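Local structure of DNA mismatch repair protein MutS (1EWQ) at residues L92-Q97 and Q114-G119. The protein binds mismatched DNA, probably carrying out the recognition step of mismatch repair, and has a weak ATPase activity. Numbering follows the deposited sequence.
Sequences LAVADQ and QLLTPG
Leu92, Ala93 and Val94 pair with Leu116, Leu115 and Gln114 in an antiparallel beta-strand pairing that joins strand 110-116, one of the two outermost strands of the mixed sheet in MutS domain I within this chain, to strand 92-97. Three backbone hydrogen bonds hold the two strands. Leu92 and Leu116 form a hydrogen-bonded pair, with Leu92 N to Leu116 O at 2.9 Å and Leu116 N to Leu92 O at 2.6 Å; in the other such pair Val94 N donates to Gln114 O at 2.9 Å. Ala93 and Leu115 form the non-hydrogen-bonded pair between them. Leu92 O is also approached by Leu115 CA at 3.1 Å, a CA-H...O contact in addition to its bond from Leu116 N. Beyond the paired residues, Gln97 NE2 hydrogen-bonds a phosphate of the bound DNA, so strand 92-97 runs from this buried pairing to the nucleic acid.

Apolar side chains pack on both faces of the sheet. On one, the Leu92 and Leu116 side chains meet obliquely, CD1 to CD1 at 4.0 Å, while Val94 CB rests against Gln114 CG; Phe78 of helix 78-87 packs on Val94 and Leu116. On the other face, chi1 of Leu115 (-56°) sets CG beside the backbone N, and from there the CD2 branch touches Ala93, CD2 to CB at 3.7 Å.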
loop_
_atom_site.group_PDB
_atom_site.type_symbol
_atom_site.label_atom_id
_atom_site.label_comp_id
_atom_site.label_asym_id
_atom_site.label_seq_id
_atom_site.Cartn_x
_atom_site.Cartn_y
_atom_site.Cartn_z
ATOM N N LEU C 92 -14.263 14.395 6.284
ATOM C CA LEU C 92 -15.314 14.103 7.252
ATOM C C LEU C 92 -16.043 15.304 7.842
ATOM O O LEU C 92 -15.425 16.255 8.315
ATOM C CB LEU C 92 -14.741 13.276 8.401
ATOM C CG LEU C 92 -13.835 12.103 8.027
ATOM C CD1 LEU C 92 -13.196 11.544 9.285
ATOM C CD2 LEU C 92 -14.633 11.051 7.290
ATOM N N ALA C 93 -17.368 15.244 7.813
ATOM C CA ALA C 93 -18.203 16.289 8.393
ATOM C C ALA C 93 -18.749 15.663 9.673
ATOM O O ALA C 93 -19.474 14.671 9.627
ATOM C CB ALA C 93 -19.339 16.655 7.452
ATOM N N VAL C 94 -18.375 16.235 10.811
ATOM C CA VAL C 94 -18.789 15.723 12.108
ATOM C C VAL C 94 -20.005 16.449 12.652
ATOM O O VAL C 94 -19.951 17.642 12.951
ATOM C CB VAL C 94 -17.638 15.835 13.133
ATOM C CG1 VAL C 94 -18.121 15.447 14.524
ATOM C CG2 VAL C 94 -16.494 14.933 12.706
ATOM N N ALA C 95 -21.106 15.720 12.768
ATOM C CA ALA C 95 -22.335 16.280 13.294
ATOM C C ALA C 95 -22.542 15.710 14.689
ATOM O O ALA C 95 -22.730 14.505 14.852
ATOM C CB ALA C 95 -23.496 15.917 12.399
ATOM N N ASP C 96 -22.488 16.573 15.698
ATOM C CA ASP C 96 -22.677 16.135 17.076
ATOM C C ASP C 96 -23.988 16.637 17.662
ATOM O O ASP C 96 -24.712 17.418 17.041
ATOM C CB ASP C 96 -21.537 16.636 17.972
ATOM C CG ASP C 96 -20.184 16.087 17.568
ATOM O OD1 ASP C 96 -20.090 14.872 17.312
ATOM O OD2 ASP C 96 -19.214 16.872 17.526
ATOM N N GLN C 97 -24.285 16.170 18.869
ATOM C CA GLN C 97 -25.473 16.594 19.584
ATOM C C GLN C 97 -25.026 17.826 20.363
ATOM O O GLN C 97 -24.218 17.737 21.283
ATOM C CB GLN C 97 -25.955 15.477 20.515
ATOM C CG GLN C 97 -26.485 14.269 19.749
ATOM C CD GLN C 97 -26.918 13.124 20.640
ATOM O OE1 GLN C 97 -27.551 12.175 20.181
ATOM N NE2 GLN C 97 -26.573 13.202 21.921
ATOM N N GLN C 114 -17.499 20.349 13.082
ATOM C CA GLN C 114 -16.210 20.536 12.443
ATOM C C GLN C 114 -16.031 19.599 11.275
ATOM O O GLN C 114 -16.683 18.561 11.187
ATOM C CB GLN C 114 -15.089 20.284 13.445
ATOM C CG GLN C 114 -15.256 18.989 14.207
ATOM C CD GLN C 114 -13.997 18.571 14.924
ATOM O OE1 GLN C 114 -14.010 17.644 15.738
ATOM N NE2 GLN C 114 -12.895 19.247 14.620
ATOM N N LEU C 115 -15.134 19.981 10.378
ATOM C CA LEU C 115 -14.831 19.180 9.216
ATOM C C LEU C 115 -13.415 18.661 9.409
ATOM O O LEU C 115 -12.570 19.355 9.983
ATOM C CB LEU C 115 -14.904 20.042 7.955
ATOM C CG LEU C 115 -16.236 20.767 7.720
ATOM C CD1 LEU C 115 -16.158 21.574 6.429
ATOM C CD2 LEU C 115 -17.368 19.756 7.638
ATOM N N LEU C 116 -13.159 17.439 8.967
ATOM C CA LEU C 116 -11.823 16.868 9.082
ATOM C C LEU C 116 -11.291 16.602 7.691
ATOM O O LEU C 116 -11.775 15.718 6.994
ATOM C CB LEU C 116 -11.836 15.567 9.883
ATOM C CG LEU C 116 -12.290 15.643 11.344
ATOM C CD1 LEU C 116 -12.076 14.289 12.006
ATOM C CD2 LEU C 116 -11.511 16.699 12.082
ATOM N N THR C 117 -10.311 17.399 7.283
ATOM C CA THR C 117 -9.702 17.247 5.979
ATOM C C THR C 117 -8.199 17.199 6.212
ATOM O O THR C 117 -7.690 17.820 7.128
ATOM C CB THR C 117 -10.098 18.403 5.037
ATOM O OG1 THR C 117 -9.415 19.604 5.409
ATOM C CG2 THR C 117 -11.612 18.627 5.111
ATOM N N PRO C 118 -7.472 16.463 5.376
ATOM C CA PRO C 118 -6.020 16.329 5.519
ATOM C C PRO C 118 -5.237 17.595 5.850
ATOM O O PRO C 118 -4.377 17.572 6.729
ATOM C CB PRO C 118 -5.598 15.677 4.199
ATOM C CG PRO C 118 -6.646 16.141 3.238
ATOM C CD PRO C 118 -7.916 16.028 4.041
ATOM N N GLY C 119 -5.547 18.699 5.180
ATOM C CA GLY C 119 -4.816 19.928 5.438
ATOM C C GLY C 119 -5.345 20.885 6.499
ATOM O O GLY C 119 -4.861 22.006 6.595
#